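Local coordinates for protein probable TonB-dependent siderophore receptor PiuA (Acinetobacter baumannii, PDB 5FP1) that probably takes part in the first step of iron uptake at the outer membrane by binding ferric siderophores, and may bind ferric enterobactin with micromolar affinity, at residues N194-K199 with G254-W259; G599-S604 with T608-Y613. All coordinates share one frame; numbering follows the deposited sequence.

How the contacts relate
Contact 1 is mostly buried and contact 2 lies at the surface; their centres are about 34 Å apart and their nearest atoms about 21 Å, so neither touches the other. Both belong to the loop architecture built on the beta-barrel, but they share no element. In contact 1 the approach to strand 197-209 meets a long loop between strands 234-238 and 264-279, and the contact consists almost wholly of one tyrosine ring laid against backbone, with polar bonds directed to other residues. Contact 2 joins neighbouring arms of one small hairpin, strands 600-603 and 606-609, through paired backbone bonds, a longer Thr608 hydroxyl bond and a bridging water. It also buries more surface, 296 Å² against 132 Å².

Contact 1: N194-K199 with G254-W259; sequences NGAEYK and GTYYGW
Tyr256 makes the contact by laying its ring against the backbone of Asn194, Gly195 and Ala196. Along 254-259, Gly254 and Thr255 lead up to it. At Tyr256, CG stands anti to the backbone N (chi1 -179°), which sends the ring along Gly195 and Ala196. Gly195 CA lies 3.7 Å from the centroid of the Tyr256 ring and 19° off its normal, the geometry of a CH-pi contact. Ala196 N sits over the same face, 3.9 Å from Tyr256 CE1, and Ala196 CB adds a looser apolar touch at 4.4 Å from that same CE1. Asn194 O approaches obliquely, 3.4 Å from Tyr256 CD2. Gly195, having no side chain, presents its CA directly to the ring. The opposite face of the ring is covered from within its own segment by Gly258 N, 3.5 Å above the plane and over the centre, so the ring is sandwiched between two backbones. Its hydroxyl bonds to Pro230 O, so the polar end of the ring is satisfied outside the two segments. Tyr257 turns elsewhere, its OH bonded to Leu394 O. Lys260, just beyond the segment, ties the loop back through a salt bridge to Glu197 OE2 and a bond to Gly195 O. The contact thus packs the loop between strands 234-238 and 264-279 onto the turn that leads into barrel strand 197-209, which itself pairs with strands 177-188 and 215-226.

Contact 2: G599-S604 with T608-Y613; sequences GKSCRS and TDQSIY
A small antiparallel beta hairpin, strands 600-603 and 606-609, brings Ser601 against Thr608 and Lys600 against Asp609. Ser601 and Thr608 form the hydrogen-bonded pair: Ser601 N reaches Thr608 O at 2.9 Å, and Thr608 N returns to Ser601 O at 2.7 Å, both with N-H...O angles of 167°. Ser601 O takes a second, longer bond from Thr608 OG1 at 3.3 Å; chi1 of 63° sets that hydroxyl between the backbone N and the carbonyl carbon, turned to the facing strand, as a donor secondary to Thr608 N. Lys600 and Asp609 form the non-hydrogen-bonded pair, where Lys600 CA makes a CA-H...O contact with Thr608 O. On the face bearing Lys600 and Asp609, the aliphatic chain of Lys600 slants across Asp609, with Lys600 CG 4.0 Å from Asp609 CA, while its NZ goes on to bond Ile554 O. Past the pair, Gln610 N donates to Gly599 O at 3.0 Å, less straight at 147°. The Gln610 side chain extends across to Ser601, its NE2 3.6 Å from Ser601 CB, and its OE1 accepts from a water that in turn accepts from Gly599 N. Where the second arm leaves the strand, Asp609 OD1 takes Ser611 N at 2.9 Å from above the carboxylate plane, and OD2 takes Ser611 OG. A Cys602-Cys607 disulfide links the arms beyond the pair. These features describe a disulfide-linked beta hairpin in a surface loop, whose second strand ends in an Asx turn that leads into the 3-10 segment 611-613.

Contact 1: N194-K199 with G254-W259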
# COMPACT_ATOMS: atom_id res chain seq x y z
N ASN A 194 -2.70 -26.75 4.27
CA ASN A 194 -1.37 -26.92 4.81
C ASN A 194 -0.45 -25.86 4.25
O ASN A 194 0.65 -26.15 3.76
CB ASN A 194 -0.87 -28.34 4.53
CG ASN A 194 -1.75 -29.38 5.20
OD1 ASN A 194 -2.00 -29.32 6.40
ND2 ASN A 194 -2.24 -30.34 4.41
N GLY A 195 -0.95 -24.63 4.29
CA GLY A 195 -0.33 -23.51 3.62
C GLY A 195 -0.17 -22.33 4.54
O GLY A 195 0.16 -22.48 5.74
N ALA A 196 -0.32 -21.13 3.99
CA ALA A 196 -0.01 -19.94 4.74
C ALA A 196 -1.03 -19.78 5.88
O ALA A 196 -2.20 -20.14 5.74
CB ALA A 196 -0.02 -18.71 3.83
N GLU A 197 -0.58 -19.20 6.99
CA GLU A 197 -1.43 -19.02 8.19
C GLU A 197 -1.13 -17.67 8.79
O GLU A 197 0.04 -17.26 8.83
CB GLU A 197 -1.10 -20.05 9.27
CG GLU A 197 -1.34 -21.50 8.91
CD GLU A 197 -0.80 -22.44 9.98
OE1 GLU A 197 -0.73 -22.03 11.15
OE2 GLU A 197 -0.41 -23.55 9.65
N TYR A 198 -2.15 -16.99 9.28
CA TYR A 198 -1.99 -15.65 9.83
C TYR A 198 -2.52 -15.60 11.25
O TYR A 198 -3.59 -16.13 11.53
CB TYR A 198 -2.76 -14.65 8.95
CG TYR A 198 -2.19 -14.65 7.57
CD1 TYR A 198 -1.02 -13.94 7.30
CD2 TYR A 198 -2.75 -15.41 6.56
CE1 TYR A 198 -0.43 -13.97 6.06
CE2 TYR A 198 -2.17 -15.45 5.30
CZ TYR A 198 -1.00 -14.74 5.07
OH TYR A 198 -0.40 -14.77 3.85
N LYS A 199 -1.77 -14.97 12.14
CA LYS A 199 -2.23 -14.74 13.51
C LYS A 199 -1.77 -13.37 13.95
O LYS A 199 -0.60 -13.02 13.79
CB LYS A 199 -1.68 -15.79 14.48
CG LYS A 199 -2.01 -17.24 14.11
CD LYS A 199 -1.44 -18.23 15.10
CE LYS A 199 -1.87 -19.65 14.74
NZ LYS A 199 -1.54 -19.97 13.31
N GLY A 254 -4.45 -23.50 -5.08
CA GLY A 254 -4.13 -23.55 -3.67
C GLY A 254 -2.92 -24.39 -3.28
O GLY A 254 -2.72 -24.66 -2.12
N THR A 255 -2.08 -24.74 -4.23
CA THR A 255 -0.83 -25.46 -3.93
C THR A 255 0.16 -24.53 -3.21
O THR A 255 0.36 -23.38 -3.62
CB THR A 255 -0.21 -26.03 -5.21
OG1 THR A 255 -1.12 -26.97 -5.82
CG2 THR A 255 1.11 -26.72 -4.91
N TYR A 256 0.76 -25.03 -2.14
CA TYR A 256 1.71 -24.25 -1.33
C TYR A 256 3.10 -24.83 -1.39
O TYR A 256 3.30 -25.99 -1.02
CB TYR A 256 1.25 -24.23 0.12
CG TYR A 256 2.11 -23.46 1.09
CD1 TYR A 256 2.20 -22.07 1.04
CD2 TYR A 256 2.81 -24.12 2.10
CE1 TYR A 256 2.97 -21.37 1.96
CE2 TYR A 256 3.57 -23.44 3.02
CZ TYR A 256 3.65 -22.06 2.96
OH TYR A 256 4.42 -21.39 3.90
N TYR A 257 4.06 -24.02 -1.85
CA TYR A 257 5.44 -24.43 -1.96
C TYR A 257 6.35 -23.94 -0.85
O TYR A 257 7.57 -24.15 -0.91
CB TYR A 257 6.00 -23.99 -3.32
CG TYR A 257 5.33 -24.66 -4.47
CD1 TYR A 257 5.33 -26.04 -4.58
CD2 TYR A 257 4.62 -23.92 -5.42
CE1 TYR A 257 4.69 -26.67 -5.64
CE2 TYR A 257 3.99 -24.54 -6.48
CZ TYR A 257 4.01 -25.92 -6.58
OH TYR A 257 3.35 -26.54 -7.61
N GLY A 258 5.78 -23.32 0.17
CA GLY A 258 6.54 -22.94 1.33
C GLY A 258 6.91 -24.15 2.19
O GLY A 258 6.44 -25.26 1.97
N TRP A 259 7.76 -23.90 3.17
CA TRP A 259 8.34 -24.95 4.01
C TRP A 259 7.98 -24.59 5.44
O TRP A 259 8.67 -23.80 6.09
CB TRP A 259 9.83 -24.98 3.76
CG TRP A 259 10.58 -26.13 4.32
CD1 TRP A 259 10.14 -27.09 5.19
CD2 TRP A 259 11.94 -26.43 4.05
NE1 TRP A 259 11.15 -27.99 5.45
CE2 TRP A 259 12.26 -27.61 4.77
CE3 TRP A 259 12.91 -25.85 3.23
CZ2 TRP A 259 13.53 -28.19 4.70
CZ3 TRP A 259 14.16 -26.44 3.16
CH2 TRP A 259 14.46 -27.60 3.91

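Contact 2: G599-S604 with T608-Y613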
# COMPACT_ATOMS: atom_id res chain seq x y z
N GLY A 599 17.35 1.05 -19.42
CA GLY A 599 18.79 0.86 -19.29
C GLY A 599 19.20 -0.59 -19.49
O GLY A 599 18.78 -1.23 -20.45
N LYS A 600 20.04 -1.10 -18.59
CA LYS A 600 20.47 -2.49 -18.66
C LYS A 600 20.08 -3.22 -17.40
O LYS A 600 19.89 -2.61 -16.37
CB LYS A 600 21.98 -2.57 -18.84
CG LYS A 600 22.46 -1.93 -20.13
CD LYS A 600 23.76 -2.58 -20.59
CE LYS A 600 24.31 -1.90 -21.83
NZ LYS A 600 24.37 -0.44 -21.62
N SER A 601 19.95 -4.54 -17.52
CA SER A 601 19.72 -5.42 -16.41
C SER A 601 21.04 -6.12 -16.12
O SER A 601 21.60 -6.75 -17.01
CB SER A 601 18.68 -6.46 -16.84
OG SER A 601 18.57 -7.48 -15.88
N CYS A 602 21.55 -6.03 -14.90
CA CYS A 602 22.86 -6.61 -14.59
C CYS A 602 22.77 -7.64 -13.47
O CYS A 602 22.06 -7.43 -12.50
CB CYS A 602 23.87 -5.52 -14.21
SG CYS A 602 24.02 -4.19 -15.43
N ARG A 603 23.49 -8.74 -13.60
CA ARG A 603 23.51 -9.75 -12.55
C ARG A 603 24.87 -10.44 -12.58
O ARG A 603 25.34 -10.86 -13.65
CB ARG A 603 22.38 -10.76 -12.73
CG ARG A 603 22.20 -11.70 -11.55
CD ARG A 603 21.07 -12.69 -11.75
NE ARG A 603 21.24 -13.49 -12.97
CZ ARG A 603 22.12 -14.47 -13.10
NH1 ARG A 603 22.94 -14.79 -12.10
NH2 ARG A 603 22.20 -15.14 -14.25
N SER A 604 25.51 -10.51 -11.41
CA SER A 604 26.81 -11.16 -11.28
C SER A 604 27.81 -10.67 -12.32
O SER A 604 28.49 -11.46 -12.97
CB SER A 604 26.64 -12.68 -11.40
OG SER A 604 25.63 -13.14 -10.52
N THR A 608 22.57 -7.18 -19.46
CA THR A 608 21.80 -7.39 -20.68
C THR A 608 21.15 -6.07 -21.04
O THR A 608 20.50 -5.44 -20.20
CB THR A 608 20.70 -8.43 -20.46
OG1 THR A 608 19.79 -7.94 -19.48
CG2 THR A 608 21.28 -9.74 -19.96
N ASP A 609 21.36 -5.63 -22.27
CA ASP A 609 20.79 -4.38 -22.74
C ASP A 609 19.27 -4.50 -22.91
O ASP A 609 18.78 -5.45 -23.51
CB ASP A 609 21.43 -3.97 -24.05
CG ASP A 609 20.91 -2.63 -24.55
OD1 ASP A 609 20.24 -1.90 -23.79
OD2 ASP A 609 21.17 -2.30 -25.71
N GLN A 610 18.52 -3.56 -22.36
CA GLN A 610 17.06 -3.62 -22.41
C GLN A 610 16.49 -2.61 -23.39
O GLN A 610 15.26 -2.43 -23.44
CB GLN A 610 16.46 -3.41 -21.01
CG GLN A 610 16.81 -4.52 -20.05
CD GLN A 610 16.17 -4.37 -18.67
OE1 GLN A 610 16.23 -3.31 -18.04
NE2 GLN A 610 15.55 -5.44 -18.21
N SER A 611 17.33 -1.97 -24.20
CA SER A 611 16.81 -1.01 -25.18
C SER A 611 15.94 -1.72 -26.20
O SER A 611 15.02 -1.13 -26.77
CB SER A 611 17.96 -0.25 -25.88
OG SER A 611 18.81 -1.17 -26.52
N ILE A 612 16.16 -3.01 -26.40
CA ILE A 612 15.28 -3.79 -27.29
C ILE A 612 13.85 -3.88 -26.77
O ILE A 612 12.94 -4.25 -27.51
CB ILE A 612 15.82 -5.22 -27.52
CG1 ILE A 612 15.94 -5.97 -26.19
CG2 ILE A 612 17.20 -5.16 -28.16
CD1 ILE A 612 16.29 -7.44 -26.36
N TYR A 613 13.65 -3.55 -25.50
CA TYR A 613 12.29 -3.56 -24.93
C TYR A 613 11.67 -2.17 -24.82
O TYR A 613 10.58 -1.99 -24.24
CB TYR A 613 12.31 -4.25 -23.56
CG TYR A 613 12.91 -5.61 -23.60
CD1 TYR A 613 12.42 -6.58 -24.45
CD2 TYR A 613 13.94 -5.97 -22.72
CE1 TYR A 613 12.95 -7.86 -24.47
CE2 TYR A 613 14.49 -7.24 -22.75
CZ TYR A 613 13.98 -8.17 -23.62
OH TYR A 613 14.50 -9.43 -23.62
O HOH W 1 16.41 -0.42 -17.38